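Local coordinates for protein antitoxin RnlB (Escherichia coli, PDB 6Y2P) that acts as the short-lived antitoxin of a type II toxin-antitoxin system, inhibiting the endonuclease activity of its cognate toxin RnlA but not of the non-cognate toxin LsoA, at residues Gly46-Asp51 with Gly71-Asp76; Thr95-Leu98 with Glu103-Glu106. All coordinates share one frame; numbering follows the deposited sequence.

Contact 1: Gly46-Asp51 with Gly71-Asp76; sequences GEILFD and GRIMLD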
loop_
_atom_site.group_PDB
_atom_site.type_symbol
_atom_site.label_atom_id
_atom_site.label_comp_id
_atom_site.label_asym_id
_atom_site.label_seq_id
_atom_site.Cartn_x
_atom_site.Cartn_y
_atom_site.Cartn_z
ATOM N N GLY C 46 40.667 14.728 5.619
ATOM C CA GLY C 46 40.127 14.106 6.817
ATOM C C GLY C 46 38.709 13.639 6.553
ATOM O O GLY C 46 38.349 13.342 5.420
ATOM N N GLU C 47 37.901 13.627 7.611
ATOM C CA GLU C 47 36.506 13.217 7.515
ATOM C C GLU C 47 35.610 14.369 7.937
ATOM O O GLU C 47 35.946 15.154 8.830
ATOM C CB GLU C 47 36.175 11.996 8.385
ATOM C CG GLU C 47 36.614 10.659 7.807
ATOM C CD GLU C 47 35.892 9.476 8.447
ATOM O OE1 GLU C 47 36.026 8.345 7.920
ATOM O OE2 GLU C 47 35.192 9.678 9.469
ATOM N N ILE C 48 34.452 14.429 7.289
ATOM C CA ILE C 48 33.426 15.426 7.514
ATOM C C ILE C 48 32.180 14.679 7.934
ATOM O O ILE C 48 31.770 13.723 7.262
ATOM C CB ILE C 48 33.167 16.252 6.242
ATOM C CG1 ILE C 48 34.470 16.855 5.733
ATOM C CG2 ILE C 48 32.149 17.356 6.483
ATOM C CD1 ILE C 48 34.247 18.017 4.808
ATOM N N LEU C 49 31.609 15.074 9.058
ATOM C CA LEU C 49 30.305 14.586 9.480
ATOM C C LEU C 49 29.210 15.558 9.037
ATOM O O LEU C 49 29.317 16.765 9.270
ATOM C CB LEU C 49 30.285 14.409 10.994
ATOM C CG LEU C 49 28.905 14.122 11.577
ATOM C CD1 LEU C 49 28.407 12.841 10.973
ATOM C CD2 LEU C 49 28.997 14.045 13.117
ATOM N N PHE C 50 28.160 15.026 8.419
ATOM C CA PHE C 50 26.970 15.759 7.997
ATOM C C PHE C 50 25.790 15.308 8.856
ATOM O O PHE C 50 25.511 14.097 8.948
ATOM C CB PHE C 50 26.615 15.471 6.527
ATOM C CG PHE C 50 27.408 16.244 5.530
ATOM C CD1 PHE C 50 28.618 15.755 5.064
ATOM C CD2 PHE C 50 26.926 17.434 5.017
ATOM C CE1 PHE C 50 29.348 16.454 4.126
ATOM C CE2 PHE C 50 27.649 18.160 4.081
ATOM C CZ PHE C 50 28.866 17.674 3.637
ATOM N N ASP C 51 25.087 16.270 9.452
ATOM C CA ASP C 51 23.794 16.029 10.095
ATOM C C ASP C 51 22.664 16.463 9.152
ATOM O O ASP C 51 22.499 17.654 8.879
ATOM C CB ASP C 51 23.707 16.783 11.422
ATOM C CG ASP C 51 22.336 16.680 12.066
ATOM O OD1 ASP C 51 21.455 15.962 11.530
ATOM O OD2 ASP C 51 22.146 17.285 13.131
ATOM N N GLY C 71 41.091 19.305 -0.037
ATOM C CA GLY C 71 40.046 20.303 -0.090
ATOM C C GLY C 71 38.864 19.937 -0.950
ATOM O O GLY C 71 37.990 20.783 -1.169
ATOM N N ARG C 72 38.761 18.692 -1.397
ATOM C CA ARG C 72 37.638 18.274 -2.217
ATOM C C ARG C 72 36.897 17.149 -1.491
ATOM O O ARG C 72 37.526 16.207 -1.001
ATOM C CB ARG C 72 38.133 17.857 -3.605
ATOM N N ILE C 73 35.577 17.280 -1.364
ATOM C CA ILE C 73 34.740 16.260 -0.728
ATOM C C ILE C 73 34.494 15.119 -1.713
ATOM O O ILE C 73 33.936 15.329 -2.795
ATOM C CB ILE C 73 33.418 16.863 -0.211
ATOM C CG1 ILE C 73 33.716 17.979 0.793
ATOM C CG2 ILE C 73 32.528 15.820 0.451
ATOM C CD1 ILE C 73 32.501 18.493 1.522
ATOM N N MET C 74 34.924 13.907 -1.334
ATOM C CA MET C 74 34.838 12.726 -2.189
ATOM C C MET C 74 33.507 12.027 -1.964
ATOM O O MET C 74 33.297 11.397 -0.925
ATOM C CB MET C 74 36.012 11.791 -1.911
ATOM C CG MET C 74 37.339 12.497 -1.928
ATOM S SD MET C 74 38.083 12.615 -3.579
ATOM C CE MET C 74 37.488 14.199 -4.178
ATOM N N LEU C 75 32.630 12.101 -2.963
ATOM C CA LEU C 75 31.250 11.692 -2.800
ATOM C C LEU C 75 31.047 10.184 -2.810
ATOM O O LEU C 75 29.974 9.709 -2.419
ATOM C CB LEU C 75 30.394 12.325 -3.899
ATOM C CG LEU C 75 30.513 13.825 -4.125
ATOM C CD1 LEU C 75 29.747 14.159 -5.365
ATOM C CD2 LEU C 75 29.900 14.515 -2.955
ATOM N N ASP C 76 32.001 9.409 -3.293
ATOM C CA ASP C 76 31.786 7.972 -3.302
ATOM C C ASP C 76 32.318 7.297 -2.051
ATOM O O ASP C 76 32.397 6.065 -2.014
ATOM C CB ASP C 76 32.405 7.358 -4.558
ATOM C CG ASP C 76 33.909 7.407 -4.545
ATOM O OD1 ASP C 76 34.470 8.383 -3.985
ATOM O OD2 ASP C 76 34.523 6.473 -5.106
#
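I73 reaches across to I48 and F50 with its longer branch, linking two strands that are not neighbours in the sheet, since strand 63-69 runs between them. The bond from CA to CB is directed toward strand 46-51, but CB itself lies too far off to touch it. The next atom, CG1, stands opposite the CA-carbonyl bond (chi1 -59°) and comes within 4.1 Å of I48 CD1. From there the chain continues extended, and the terminal methyl makes the closest approach, I73 CD1 to I48 CD1 at 3.8 Å. The same methyl of I73 lies at the edge of the F50 ring, near the ring plane, with CD1 4.3 Å from F50 CZ, and so sits against both residues. I48 answers with its own extended branch, and the two isoleucines meet roughly perpendicular to each other, by their ends rather than lying alongside. L36 and V29 of helix 29-39 pack on I48 and I73 respectively, V17 of strand 13-19 touches both I48 and F50, and M68 and L66 of strand 63-69 adjoin I48 and F50. The backbone N of I73 donates a hydrogen bond to E33 OE1 in the same helix. Across the two segments themselves the chemistry is wholly apolar: three buried side chains meet by van der Waals contact alone, as expected where the sheet face is packed under helix 29-39.

Contact 2: Thr95-Leu98 with Glu103-Glu106; sequences TFTL and EYLE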
loop_
_atom_site.group_PDB
_atom_site.type_symbol
_atom_site.label_atom_id
_atom_site.label_comp_id
_atom_site.label_asym_id
_atom_site.label_seq_id
_atom_site.Cartn_x
_atom_site.Cartn_y
_atom_site.Cartn_z
ATOM N N THR C 95 21.990 19.900 18.811
ATOM C CA THR C 95 20.725 20.172 19.485
ATOM C C THR C 95 20.618 21.642 19.870
ATOM O O THR C 95 19.565 22.271 19.683
ATOM C CB THR C 95 20.599 19.289 20.724
ATOM O OG1 THR C 95 20.525 17.925 20.309
ATOM C CG2 THR C 95 19.352 19.631 21.517
ATOM N N PHE C 96 21.702 22.210 20.403
ATOM C CA PHE C 96 21.698 23.629 20.756
ATOM C C PHE C 96 21.489 24.503 19.528
ATOM O O PHE C 96 20.690 25.452 19.563
ATOM C CB PHE C 96 23.008 23.992 21.447
ATOM C CG PHE C 96 23.049 25.379 22.012
ATOM C CD1 PHE C 96 22.132 25.784 22.962
ATOM C CD2 PHE C 96 24.052 26.259 21.642
ATOM C CE1 PHE C 96 22.193 27.053 23.514
ATOM C CE2 PHE C 96 24.123 27.525 22.184
ATOM C CZ PHE C 96 23.193 27.928 23.121
ATOM N N THR C 97 22.178 24.177 18.423
ATOM C CA THR C 97 22.061 24.994 17.219
ATOM C C THR C 97 20.625 25.007 16.714
ATOM O O THR C 97 20.094 26.066 16.354
ATOM C CB THR C 97 23.043 24.494 16.148
ATOM O OG1 THR C 97 24.396 24.702 16.589
ATOM C CG2 THR C 97 22.835 25.219 14.821
ATOM N N LEU C 98 19.953 23.855 16.769
ATOM C CA LEU C 98 18.547 23.799 16.385
ATOM C C LEU C 98 17.705 24.630 17.335
ATOM O O LEU C 98 16.853 25.413 16.903
ATOM C CB LEU C 98 18.046 22.354 16.414
ATOM C CG LEU C 98 18.387 21.421 15.270
ATOM C CD1 LEU C 98 18.013 20.022 15.637
ATOM C CD2 LEU C 98 17.618 21.869 14.070
ATOM N N GLU C 103 13.599 28.619 13.094
ATOM C CA GLU C 103 13.260 28.761 11.689
ATOM C C GLU C 103 13.832 27.607 10.856
ATOM O O GLU C 103 13.244 27.244 9.828
ATOM C CB GLU C 103 13.733 30.130 11.182
ATOM C CG GLU C 103 15.186 30.225 10.749
ATOM C CD GLU C 103 16.121 30.610 11.884
ATOM O OE1 GLU C 103 15.689 30.479 13.057
ATOM O OE2 GLU C 103 17.282 31.029 11.596
ATOM N N TYR C 104 14.932 26.982 11.307
ATOM C CA TYR C 104 15.428 25.771 10.652
ATOM C C TYR C 104 14.380 24.670 10.713
ATOM O O TYR C 104 14.067 24.023 9.703
ATOM C CB TYR C 104 16.718 25.276 11.322
ATOM C CG TYR C 104 17.951 26.146 11.173
ATOM C CD1 TYR C 104 17.932 27.294 10.394
ATOM C CD2 TYR C 104 19.143 25.810 11.816
ATOM C CE1 TYR C 104 19.058 28.085 10.253
ATOM C CE2 TYR C 104 20.281 26.612 11.685
ATOM C CZ TYR C 104 20.225 27.745 10.897
ATOM O OH TYR C 104 21.333 28.537 10.743
ATOM N N LEU C 105 13.812 24.460 11.905
ATOM C CA LEU C 105 12.762 23.467 12.076
ATOM C C LEU C 105 11.494 23.865 11.330
ATOM O O LEU C 105 10.792 23.001 10.801
ATOM C CB LEU C 105 12.480 23.289 13.568
ATOM C CG LEU C 105 13.695 22.799 14.365
ATOM C CD1 LEU C 105 13.537 23.094 15.822
ATOM C CD2 LEU C 105 13.907 21.301 14.165
ATOM N N GLU C 106 11.209 25.165 11.234
ATOM C CA GLU C 106 10.031 25.579 10.484
ATOM C C GLU C 106 10.169 25.215 9.021
ATOM O O GLU C 106 9.165 24.878 8.387
ATOM C CB GLU C 106 9.758 27.087 10.653
#
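L98 and L105 both turn CG away from their carbonyl carbons, beside the backbone N (chi1 -78° and -61°), and these torsions bring the two leucine ends together although in neither residue is the bond from CA to CB directed straight at the opposing helix. L105 lies nearly square to L98. L98 CD2 is the atom that meets L105, lying 3.8 Å from L105 CD2 and 4.0 Å from L105 CG. The other methyl of L105 approaches the backbone instead, with CD1 4.2 Å from L98 O. L98 CD2 also lies 4.5 Å from Y104 CB, a looser apolar contact at the base of the tyrosine. Beyond CB, T97 meets the ring at its edge, near the plane, its CG2 4.3 Å from Y104 CE2. The methyl of T97 faces Y104 while its hydroxyl is hydrogen-bonded to the carbonyl of K93, one turn earlier in its own helix. At the far end of Y104 the hydroxyl is hydrogen-bonded to the carboxylate of E3, and the Y104 ring stacks with that of H101. Helices 88-99 and 102-106 are consecutive and separated by a very short connection, so the contact closes the corner between them. Beneath it lie M18 of strand 13-19, which touches T97, L98 and Y104, and T5 of strand 2-7 against T97; L53 and C54 of helix 53-56 pack on L98, and L110 adjoins L105.

Overall arrangement
Contact 1 is complete in sequence before contact 2 starts, and the centre of the chain lies between them. They are about 23 Å apart between centres and about 6 Å between nearest atoms, without touching. Strand 13-19 and helix 53-56 neighbour both. The strand contributes V17 to the surroundings of contact 1 and the adjacent M18 to those of contact 2. In the helix, the backbone N of L53 is hydrogen-bonded to the D51 carboxylate at the end of strand 46-51, while the L53 side chain packs on L98. Contact 1 thus belongs to the sheet-helix core, and contact 2 joins two consecutive helices, whose side chains also rest on strands 2-7 and 13-19.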